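Local coordinates for BH1974 protein (Bacillus halodurans, PDB 3ON5) that belongs to the XdhC/CoxI family and probably assists the maturation of molybdenum-cofactor enzymes such as xanthine dehydrogenase, at residues Q82-E87 / V117-V122; S142-K147 / A159-E164; P212-F217 / E328-I333. All blocks are in the same frame, centred on the assembly; numbering follows the deposited sequence.

In the fold
The three contacts follow one another along the chain, each closing before the next opens. Interaction 1 sets helix 73-87 on the antiparallel sheet that holds strand 113-121, interaction 2 pairs the strands of a hairpin in a second antiparallel sheet, and interaction 3 packs two helices in the C-terminal Rossmann domain. Interactions 1 and 2 have centres about 22 Å apart and touch: Glu120 forms a salt bridge with Lys147, and Leu118 packs on the same lysine. Interaction 3 lies across the chain's centre from both, its centre about 39 Å from that of interaction 1 and about 34 Å from that of interaction 2. The two antiparallel sheets are thus joined, while the Rossmann unit stands apart.

Interaction 1: Q82-E87 / V117-V122; sequences QKVWQE and VLLEPV
Trp85 and Pro121 bring the two backbones closest, their CA atoms 5.4 Å apart, where the last turn of helix 73-87 passes over the end of strand 113-121. The helix lies against an antiparallel sheet in a two-layer α/β packing: the short axes approach to 7.7 Å and run in roughly the same direction, 41° apart. The strand's backbone groups serve the sheet, pairing with strands 36-46 and 91-96 on its flanks, and the helix is left to hold on by apolar contacts.

Val84 points toward the strand and splits its two methyls between neighbouring targets. CG1, which stands opposite the backbone N (chi1 165°), meets Pro121 CD at 3.7 Å, whereas CG2 touches Leu119 CB at 3.8 Å. A β-branched valine suits the place because it is short and offers a methyl to each side. Leu119 and Pro121, two residues apart on the strand, both face the helix; between them Glu120 turns from it toward Lys147, which gives its charge a partner. Pro121 suits its position too, since its rigid ring fills the interface and brings no N-H that would need an acceptor.

Trp85 starts out along the flank of the helix, but its long indole swings back to the strand's end. Its six-membered ring meets Pro121 at a slant, CE3 lying 3.8 Å from Pro121 CB. The indole also meets Trp105 of the second subunit, ring to ring, so this residue belongs both to the fold and to the assembly. One atom farther along the six-membered ring from CE3, Val122 O comes to the rim, near its plane, 3.4 Å from Trp85 CZ3.

Interaction 2: S142-K147 / A159-E164; sequences SVFHVK and AFILDE
Phe144 and Ile161 face each other as a hydrogen-bonded pair of the antiparallel β hairpin made by strands 143-149 and 155-161. Each supplies both backbone groups: Phe144 N gives to Ile161 O at 2.8 Å, and Ile161 N returns a nearly straight bond to Phe144 O, 2.7 Å long. Two residues on, Val146 and Ala159 repeat the pattern: Ala159 N reaches Val146 O at 3.0 Å, and Val146 N reaches Ala159 O at 3.1 Å.

The non-hydrogen-bonded pair between them, His145 and Phe160, spends its backbone groups on the outer strands, His145 with His194 and Phe160 with Phe168. Their side chains run side by side, and the imidazole lies over the phenyl in an offset stack, centroids 4.3 Å apart and planes at 12°. Phenylalanine suits this place by offering a broad apolar face, while histidine adds two ring nitrogens, one donating and one accepting. Carrying CG opposite its backbone N (chi1 -180°), His145 brings ND1 over Ala159 O, to which it donates a bent bond of 2.9 Å from above the carbonyl plane. That oxygen thus takes two donors. The imidazole is gripped at its far edge as well, and these bonds with the stack should resist its rotation: Lys147 NZ, also salt-bridged to Glu120, donates in the ring plane to His145 NE2, 3.0 Å away.

Interaction 3: P212-F217 / E328-I333; sequences PPLVTF and EIAISI
Leu214 and Ala330 mark the closest approach of segments 212-217 and 328-333, two helical pieces of the Rossmann domain, with Leu214 CA 4.5 Å from Ala330 CA. The short helix axes come within 8.4 Å of each other. Their directions are similar, 39° apart. Only a methyl projects here, and Ala330 CB settles 3.6 Å from the backbone N of Leu214; alanine suits the place because it lets the helices draw near.

Phe217 can be followed outward. Its CB points at helix 326-343, and a first torsion of -60° sets CG opposite the carbonyl carbon, turning the ring into the interface. CD2 is first to arrive, 3.5 Å from Ala330 CB. CE2, the next atom along that edge, meets Ile331 CG1 at 3.6 Å, and CZ at the tip lies 4.0 Å from Ile331 CD1. The same methyl makes a CH-pi contact over one ring face, 3.9 Å from the centroid, while Pro213 O lies over the opposite face. Phenylalanine fits because a flat ring can lie between these two partners. Cut back to an alanine, this position is likely to leave a gap beside Ala330 and to rob Ile331 CD1 of its aromatic face. Phe217 and Ile331 each also meet their own counterpart in the third subunit, which places this end of the contact at a subunit interface.

Toward the sheet, Leu214 CD1 rests against Ile333 CG2 at 3.8 Å. Helices 211-221 and 326-343 thus lie together on the parallel sheet, both leaning on strand 265-268 through Leu267.

Interaction 1: Q82-E87 / V117-V122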
loop_
_atom_site.group_PDB
_atom_site.type_symbol
_atom_site.label_atom_id
_atom_site.label_comp_id
_atom_site.label_asym_id
_atom_site.label_seq_id
_atom_site.Cartn_x
_atom_site.Cartn_y
_atom_site.Cartn_z
ATOM N N GLN A 82 12.985 -13.404 16.964
ATOM C CA GLN A 82 13.584 -14.233 15.927
ATOM C C GLN A 82 14.585 -15.223 16.570
ATOM O O GLN A 82 14.603 -16.397 16.199
ATOM C CB GLN A 82 14.255 -13.298 14.917
ATOM C CG GLN A 82 14.385 -13.818 13.490
ATOM C CD GLN A 82 14.434 -12.683 12.472
ATOM O OE1 GLN A 82 14.067 -11.527 12.742
ATOM N NE2 GLN A 82 14.770 -13.013 11.232
ATOM N N LYS A 83 15.347 -14.767 17.593
ATOM C CA LYS A 83 16.320 -15.588 18.334
ATOM C C LYS A 83 15.582 -16.603 19.201
ATOM O O LYS A 83 15.934 -17.788 19.167
ATOM C CB LYS A 83 17.268 -14.718 19.192
ATOM N N VAL A 84 14.529 -16.144 19.939
ATOM C CA VAL A 84 13.670 -16.955 20.813
ATOM C C VAL A 84 13.056 -18.118 19.982
ATOM O O VAL A 84 13.075 -19.256 20.448
ATOM C CB VAL A 84 12.586 -16.083 21.509
ATOM C CG1 VAL A 84 11.470 -16.922 22.126
ATOM C CG2 VAL A 84 13.210 -15.169 22.558
ATOM N N TRP A 85 12.582 -17.850 18.752
ATOM C CA TRP A 85 12.021 -18.892 17.902
ATOM C C TRP A 85 13.073 -19.919 17.512
ATOM O O TRP A 85 12.795 -21.115 17.548
ATOM C CB TRP A 85 11.376 -18.331 16.623
ATOM C CG TRP A 85 10.744 -19.414 15.802
ATOM C CD1 TRP A 85 11.299 -20.073 14.746
ATOM C CD2 TRP A 85 9.539 -20.118 16.126
ATOM N NE1 TRP A 85 10.466 -21.089 14.329
ATOM C CE2 TRP A 85 9.382 -21.146 15.166
ATOM C CE3 TRP A 85 8.539 -19.946 17.110
ATOM C CZ2 TRP A 85 8.252 -21.969 15.135
ATOM C CZ3 TRP A 85 7.432 -20.778 17.085
ATOM C CH2 TRP A 85 7.295 -21.768 16.105
ATOM N N GLN A 86 14.253 -19.453 17.083
ATOM C CA GLN A 86 15.339 -20.324 16.648
ATOM C C GLN A 86 15.791 -21.220 17.832
ATOM O O GLN A 86 15.810 -22.447 17.696
ATOM C CB GLN A 86 16.494 -19.473 16.089
ATOM C CG GLN A 86 17.527 -20.286 15.296
ATOM C CD GLN A 86 17.035 -20.783 13.945
ATOM O OE1 GLN A 86 16.188 -20.158 13.301
ATOM N NE2 GLN A 86 17.631 -21.866 13.440
ATOM N N GLU A 87 16.082 -20.607 19.000
ATOM C CA GLU A 87 16.498 -21.302 20.225
ATOM C C GLU A 87 15.388 -22.152 20.823
ATOM O O GLU A 87 15.674 -23.073 21.586
ATOM C CB GLU A 87 16.941 -20.291 21.289
ATOM C CG GLU A 87 18.227 -19.549 20.986
ATOM C CD GLU A 87 18.504 -18.385 21.919
ATOM O OE1 GLU A 87 17.761 -18.221 22.915
ATOM O OE2 GLU A 87 19.444 -17.610 21.627
ATOM N N VAL A 117 9.687 -7.526 29.348
ATOM C CA VAL A 117 8.934 -8.239 28.316
ATOM C C VAL A 117 9.368 -9.701 28.309
ATOM O O VAL A 117 10.568 -9.975 28.217
ATOM C CB VAL A 117 9.132 -7.576 26.915
ATOM C CG1 VAL A 117 8.279 -8.259 25.845
ATOM C CG2 VAL A 117 8.843 -6.075 26.960
ATOM N N LEU A 118 8.403 -10.633 28.426
ATOM C CA LEU A 118 8.671 -12.070 28.359
ATOM C C LEU A 118 8.281 -12.597 26.971
ATOM O O LEU A 118 7.103 -12.544 26.589
ATOM C CB LEU A 118 7.945 -12.854 29.469
ATOM C CG LEU A 118 7.971 -14.406 29.383
ATOM C CD1 LEU A 118 9.364 -14.975 29.649
ATOM C CD2 LEU A 118 7.020 -15.001 30.358
ATOM N N LEU A 119 9.284 -13.119 26.235
ATOM C CA LEU A 119 9.119 -13.664 24.886
ATOM C C LEU A 119 9.058 -15.190 24.954
ATOM O O LEU A 119 9.981 -15.808 25.476
ATOM C CB LEU A 119 10.273 -13.187 23.974
ATOM C CG LEU A 119 10.360 -11.675 23.718
ATOM C CD1 LEU A 119 11.743 -11.256 23.396
ATOM C CD2 LEU A 119 9.464 -11.255 22.618
ATOM N N GLU A 120 7.938 -15.779 24.498
ATOM C CA GLU A 120 7.685 -17.227 24.482
ATOM C C GLU A 120 7.424 -17.727 23.084
ATOM O O GLU A 120 6.548 -17.173 22.416
ATOM C CB GLU A 120 6.489 -17.592 25.353
ATOM C CG GLU A 120 6.728 -17.467 26.840
ATOM C CD GLU A 120 5.435 -17.595 27.614
ATOM O OE1 GLU A 120 4.569 -16.702 27.451
ATOM O OE2 GLU A 120 5.273 -18.595 28.352
ATOM N N PRO A 121 8.129 -18.786 22.605
ATOM C CA PRO A 121 7.810 -19.293 21.262
ATOM C C PRO A 121 6.485 -20.036 21.293
ATOM O O PRO A 121 6.292 -20.901 22.152
ATOM C CB PRO A 121 8.991 -20.204 20.922
ATOM C CG PRO A 121 9.629 -20.545 22.223
ATOM C CD PRO A 121 9.189 -19.579 23.268
ATOM N N VAL A 122 5.542 -19.655 20.414
ATOM C CA VAL A 122 4.261 -20.353 20.330
ATOM C C VAL A 122 4.537 -21.670 19.608
ATOM O O VAL A 122 4.398 -21.756 18.386
ATOM C CB VAL A 122 3.116 -19.535 19.683
ATOM C CG1 VAL A 122 1.810 -20.332 19.675
ATOM C CG2 VAL A 122 2.922 -18.212 20.414
#

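Interaction 2: S142-K147 / A159-E164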
loop_
_atom_site.group_PDB
_atom_site.type_symbol
_atom_site.label_atom_id
_atom_site.label_comp_id
_atom_site.label_asym_id
_atom_site.label_seq_id
_atom_site.Cartn_x
_atom_site.Cartn_y
_atom_site.Cartn_z
ATOM N N SER A 142 -14.163 -18.143 31.775
ATOM C CA SER A 142 -12.869 -17.467 31.963
ATOM C C SER A 142 -11.772 -18.509 32.293
ATOM O O SER A 142 -12.087 -19.604 32.788
ATOM C CB SER A 142 -12.952 -16.413 33.071
ATOM O OG SER A 142 -13.894 -15.385 32.813
ATOM N N VAL A 143 -10.494 -18.179 32.018
ATOM C CA VAL A 143 -9.367 -19.090 32.259
ATOM C C VAL A 143 -8.276 -18.353 33.059
ATOM O O VAL A 143 -7.850 -17.274 32.661
ATOM C CB VAL A 143 -8.804 -19.665 30.921
ATOM C CG1 VAL A 143 -7.607 -20.588 31.159
ATOM C CG2 VAL A 143 -9.885 -20.379 30.111
ATOM N N PHE A 144 -7.820 -18.940 34.163
ATOM C CA PHE A 144 -6.775 -18.331 34.977
ATOM C C PHE A 144 -5.425 -18.878 34.557
ATOM O O PHE A 144 -5.144 -20.064 34.725
ATOM C CB PHE A 144 -7.018 -18.560 36.481
ATOM C CG PHE A 144 -6.135 -17.717 37.369
ATOM C CD1 PHE A 144 -4.854 -18.137 37.711
ATOM C CD2 PHE A 144 -6.588 -16.512 37.881
ATOM C CE1 PHE A 144 -4.035 -17.349 38.526
ATOM C CE2 PHE A 144 -5.772 -15.732 38.709
ATOM C CZ PHE A 144 -4.504 -16.159 39.031
ATOM N N HIS A 145 -4.579 -18.010 34.038
ATOM C CA HIS A 145 -3.259 -18.402 33.572
ATOM C C HIS A 145 -2.192 -18.005 34.571
ATOM O O HIS A 145 -2.258 -16.922 35.146
ATOM C CB HIS A 145 -2.983 -17.761 32.208
ATOM C CG HIS A 145 -1.645 -18.097 31.622
ATOM N ND1 HIS A 145 -1.222 -19.406 31.497
ATOM C CD2 HIS A 145 -0.719 -17.285 31.062
ATOM C CE1 HIS A 145 -0.045 -19.347 30.904
ATOM N NE2 HIS A 145 0.295 -18.093 30.622
ATOM N N VAL A 146 -1.197 -18.882 34.762
ATOM C CA VAL A 146 -0.072 -18.648 35.657
ATOM C C VAL A 146 1.211 -19.175 34.998
ATOM O O VAL A 146 1.211 -20.256 34.409
ATOM C CB VAL A 146 -0.296 -19.268 37.072
ATOM C CG1 VAL A 146 -0.536 -20.784 37.028
ATOM C CG2 VAL A 146 0.846 -18.919 38.034
ATOM N N LYS A 147 2.301 -18.400 35.096
ATOM C CA LYS A 147 3.626 -18.807 34.627
ATOM C C LYS A 147 4.601 -18.816 35.796
ATOM O O LYS A 147 4.612 -17.871 36.575
ATOM C CB LYS A 147 4.156 -17.893 33.511
ATOM C CG LYS A 147 3.278 -17.702 32.289
ATOM C CD LYS A 147 3.934 -16.652 31.411
ATOM C CE LYS A 147 3.079 -16.086 30.307
ATOM N NZ LYS A 147 2.729 -17.094 29.279
ATOM N N ALA A 159 0.360 -22.998 33.507
ATOM C CA ALA A 159 -0.925 -23.673 33.612
ATOM C C ALA A 159 -2.081 -22.732 33.271
ATOM O O ALA A 159 -1.972 -21.502 33.390
ATOM C CB ALA A 159 -1.102 -24.226 35.023
ATOM N N PHE A 160 -3.193 -23.338 32.856
ATOM C CA PHE A 160 -4.460 -22.691 32.546
ATOM C C PHE A 160 -5.503 -23.323 33.446
ATOM O O PHE A 160 -5.855 -24.483 33.242
ATOM C CB PHE A 160 -4.791 -22.817 31.055
ATOM C CG PHE A 160 -3.745 -22.228 30.142
ATOM C CD1 PHE A 160 -3.781 -20.878 29.792
ATOM C CD2 PHE A 160 -2.731 -23.025 29.614
ATOM C CE1 PHE A 160 -2.829 -20.343 28.920
ATOM C CE2 PHE A 160 -1.758 -22.480 28.771
ATOM C CZ PHE A 160 -1.812 -21.144 28.432
ATOM N N ILE A 161 -5.917 -22.594 34.495
ATOM C CA ILE A 161 -6.843 -23.053 35.536
ATOM C C ILE A 161 -8.307 -22.667 35.205
ATOM O O ILE A 161 -8.589 -21.526 34.829
ATOM C CB ILE A 161 -6.392 -22.427 36.898
ATOM C CG1 ILE A 161 -4.895 -22.741 37.199
ATOM C CG2 ILE A 161 -7.320 -22.846 38.060
ATOM C CD1 ILE A 161 -4.199 -21.792 38.147
ATOM N N LEU A 162 -9.227 -23.626 35.387
ATOM C CA LEU A 162 -10.677 -23.451 35.204
ATOM C C LEU A 162 -11.387 -23.525 36.572
ATOM O O LEU A 162 -12.351 -22.799 36.816
ATOM C CB LEU A 162 -11.238 -24.500 34.230
ATOM C CG LEU A 162 -10.784 -24.394 32.776
ATOM C CD1 LEU A 162 -10.877 -25.735 32.087
ATOM C CD2 LEU A 162 -11.544 -23.297 32.024
ATOM N N ASP A 163 -10.866 -24.375 37.473
ATOM C CA ASP A 163 -11.319 -24.551 38.850
ATOM C C ASP A 163 -10.131 -25.075 39.689
ATOM O O ASP A 163 -9.106 -25.453 39.107
ATOM C CB ASP A 163 -12.544 -25.484 38.917
ATOM C CG ASP A 163 -13.390 -25.331 40.174
ATOM O OD1 ASP A 163 -12.826 -24.969 41.241
ATOM O OD2 ASP A 163 -14.613 -25.579 40.097
ATOM N N GLU A 164 -10.264 -25.106 41.042
ATOM C CA GLU A 164 -9.208 -25.541 41.973
ATOM C C GLU A 164 -8.534 -26.856 41.500
ATOM O O GLU A 164 -7.309 -26.967 41.604
ATOM C CB GLU A 164 -9.756 -25.719 43.408
ATOM C CG GLU A 164 -8.694 -25.887 44.491
#

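Interaction 3: P212-F217 / E328-I333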
loop_
_atom_site.group_PDB
_atom_site.type_symbol
_atom_site.label_atom_id
_atom_site.label_comp_id
_atom_site.label_asym_id
_atom_site.label_seq_id
_atom_site.Cartn_x
_atom_site.Cartn_y
_atom_site.Cartn_z
ATOM N N PRO A 212 -26.368 2.397 14.952
ATOM C CA PRO A 212 -25.186 1.864 14.244
ATOM C C PRO A 212 -23.830 2.471 14.713
ATOM O O PRO A 212 -22.924 1.636 14.906
ATOM C CB PRO A 212 -25.473 2.224 12.786
ATOM C CG PRO A 212 -26.934 2.172 12.698
ATOM C CD PRO A 212 -27.394 2.811 13.974
ATOM N N PRO A 213 -23.638 3.814 14.971
ATOM C CA PRO A 213 -22.310 4.277 15.434
ATOM C C PRO A 213 -21.928 3.693 16.794
ATOM O O PRO A 213 -20.763 3.353 16.989
ATOM C CB PRO A 213 -22.451 5.801 15.521
ATOM C CG PRO A 213 -23.864 6.100 15.451
ATOM C CD PRO A 213 -24.555 4.965 14.787
ATOM N N LEU A 214 -22.901 3.543 17.711
ATOM C CA LEU A 214 -22.683 2.972 19.032
ATOM C C LEU A 214 -22.215 1.516 18.926
ATOM O O LEU A 214 -21.316 1.124 19.667
ATOM C CB LEU A 214 -23.970 3.067 19.855
ATOM C CG LEU A 214 -23.972 2.393 21.208
ATOM C CD1 LEU A 214 -23.141 3.157 22.199
ATOM C CD2 LEU A 214 -25.358 2.273 21.704
ATOM N N VAL A 215 -22.814 0.724 18.014
ATOM C CA VAL A 215 -22.434 -0.674 17.794
ATOM C C VAL A 215 -20.973 -0.703 17.309
ATOM O O VAL A 215 -20.192 -1.486 17.837
ATOM C CB VAL A 215 -23.401 -1.417 16.818
ATOM C CG1 VAL A 215 -22.898 -2.814 16.466
ATOM C CG2 VAL A 215 -24.808 -1.497 17.407
ATOM N N THR A 216 -20.590 0.192 16.367
ATOM C CA THR A 216 -19.236 0.255 15.824
ATOM C C THR A 216 -18.221 0.631 16.916
ATOM O O THR A 216 -17.215 -0.053 17.076
ATOM C CB THR A 216 -19.211 1.252 14.677
ATOM O OG1 THR A 216 -20.009 0.726 13.630
ATOM C CG2 THR A 216 -17.805 1.529 14.156
ATOM N N PHE A 217 -18.472 1.706 17.652
ATOM C CA PHE A 217 -17.552 2.157 18.677
ATOM C C PHE A 217 -17.444 1.103 19.781
ATOM O O PHE A 217 -16.334 0.775 20.162
ATOM C CB PHE A 217 -17.981 3.518 19.238
ATOM C CG PHE A 217 -18.064 4.661 18.237
ATOM C CD1 PHE A 217 -17.283 4.665 17.090
ATOM C CD2 PHE A 217 -18.836 5.785 18.503
ATOM C CE1 PHE A 217 -17.337 5.736 16.186
ATOM C CE2 PHE A 217 -18.893 6.853 17.597
ATOM C CZ PHE A 217 -18.134 6.825 16.453
ATOM N N GLU A 328 -21.657 11.572 18.198
ATOM C CA GLU A 328 -21.088 12.138 19.414
ATOM C C GLU A 328 -21.659 11.455 20.657
ATOM O O GLU A 328 -20.893 11.154 21.568
ATOM C CB GLU A 328 -21.328 13.653 19.480
ATOM C CG GLU A 328 -20.534 14.424 18.432
ATOM C CD GLU A 328 -20.773 15.919 18.342
ATOM O OE1 GLU A 328 -21.069 16.561 19.379
ATOM O OE2 GLU A 328 -20.644 16.451 17.216
ATOM N N ILE A 329 -22.991 11.178 20.682
ATOM C CA ILE A 329 -23.682 10.527 21.806
ATOM C C ILE A 329 -23.090 9.129 21.997
ATOM O O ILE A 329 -22.827 8.737 23.133
ATOM C CB ILE A 329 -25.220 10.500 21.596
ATOM C CG1 ILE A 329 -25.793 11.937 21.622
ATOM C CG2 ILE A 329 -25.913 9.669 22.683
ATOM C CD1 ILE A 329 -27.217 12.088 21.175
ATOM N N ALA A 330 -22.811 8.423 20.885
ATOM C CA ALA A 330 -22.194 7.092 20.883
ATOM C C ALA A 330 -20.812 7.129 21.553
ATOM O O ALA A 330 -20.535 6.239 22.357
ATOM C CB ALA A 330 -22.080 6.569 19.467
ATOM N N ILE A 331 -19.978 8.175 21.279
ATOM C CA ILE A 331 -18.654 8.336 21.896
ATOM C C ILE A 331 -18.839 8.507 23.387
ATOM O O ILE A 331 -18.158 7.843 24.165
ATOM C CB ILE A 331 -17.839 9.517 21.286
ATOM C CG1 ILE A 331 -17.324 9.214 19.856
ATOM C CG2 ILE A 331 -16.687 9.947 22.193
ATOM C CD1 ILE A 331 -16.186 8.214 19.671
ATOM N N SER A 332 -19.790 9.372 23.776
ATOM C CA SER A 332 -20.141 9.696 25.156
ATOM C C SER A 332 -20.508 8.433 25.945
ATOM O O SER A 332 -20.054 8.267 27.077
ATOM C CB SER A 332 -21.298 10.684 25.163
ATOM O OG SER A 332 -21.673 10.988 26.491
ATOM N N ILE A 333 -21.264 7.519 25.323
ATOM C CA ILE A 333 -21.713 6.294 25.971
ATOM C C ILE A 333 -20.531 5.337 26.118
ATOM O O ILE A 333 -20.331 4.823 27.214
ATOM C CB ILE A 333 -22.904 5.646 25.207
ATOM C CG1 ILE A 333 -24.126 6.597 25.192
ATOM C CG2 ILE A 333 -23.285 4.312 25.843
ATOM C CD1 ILE A 333 -25.119 6.300 24.133
#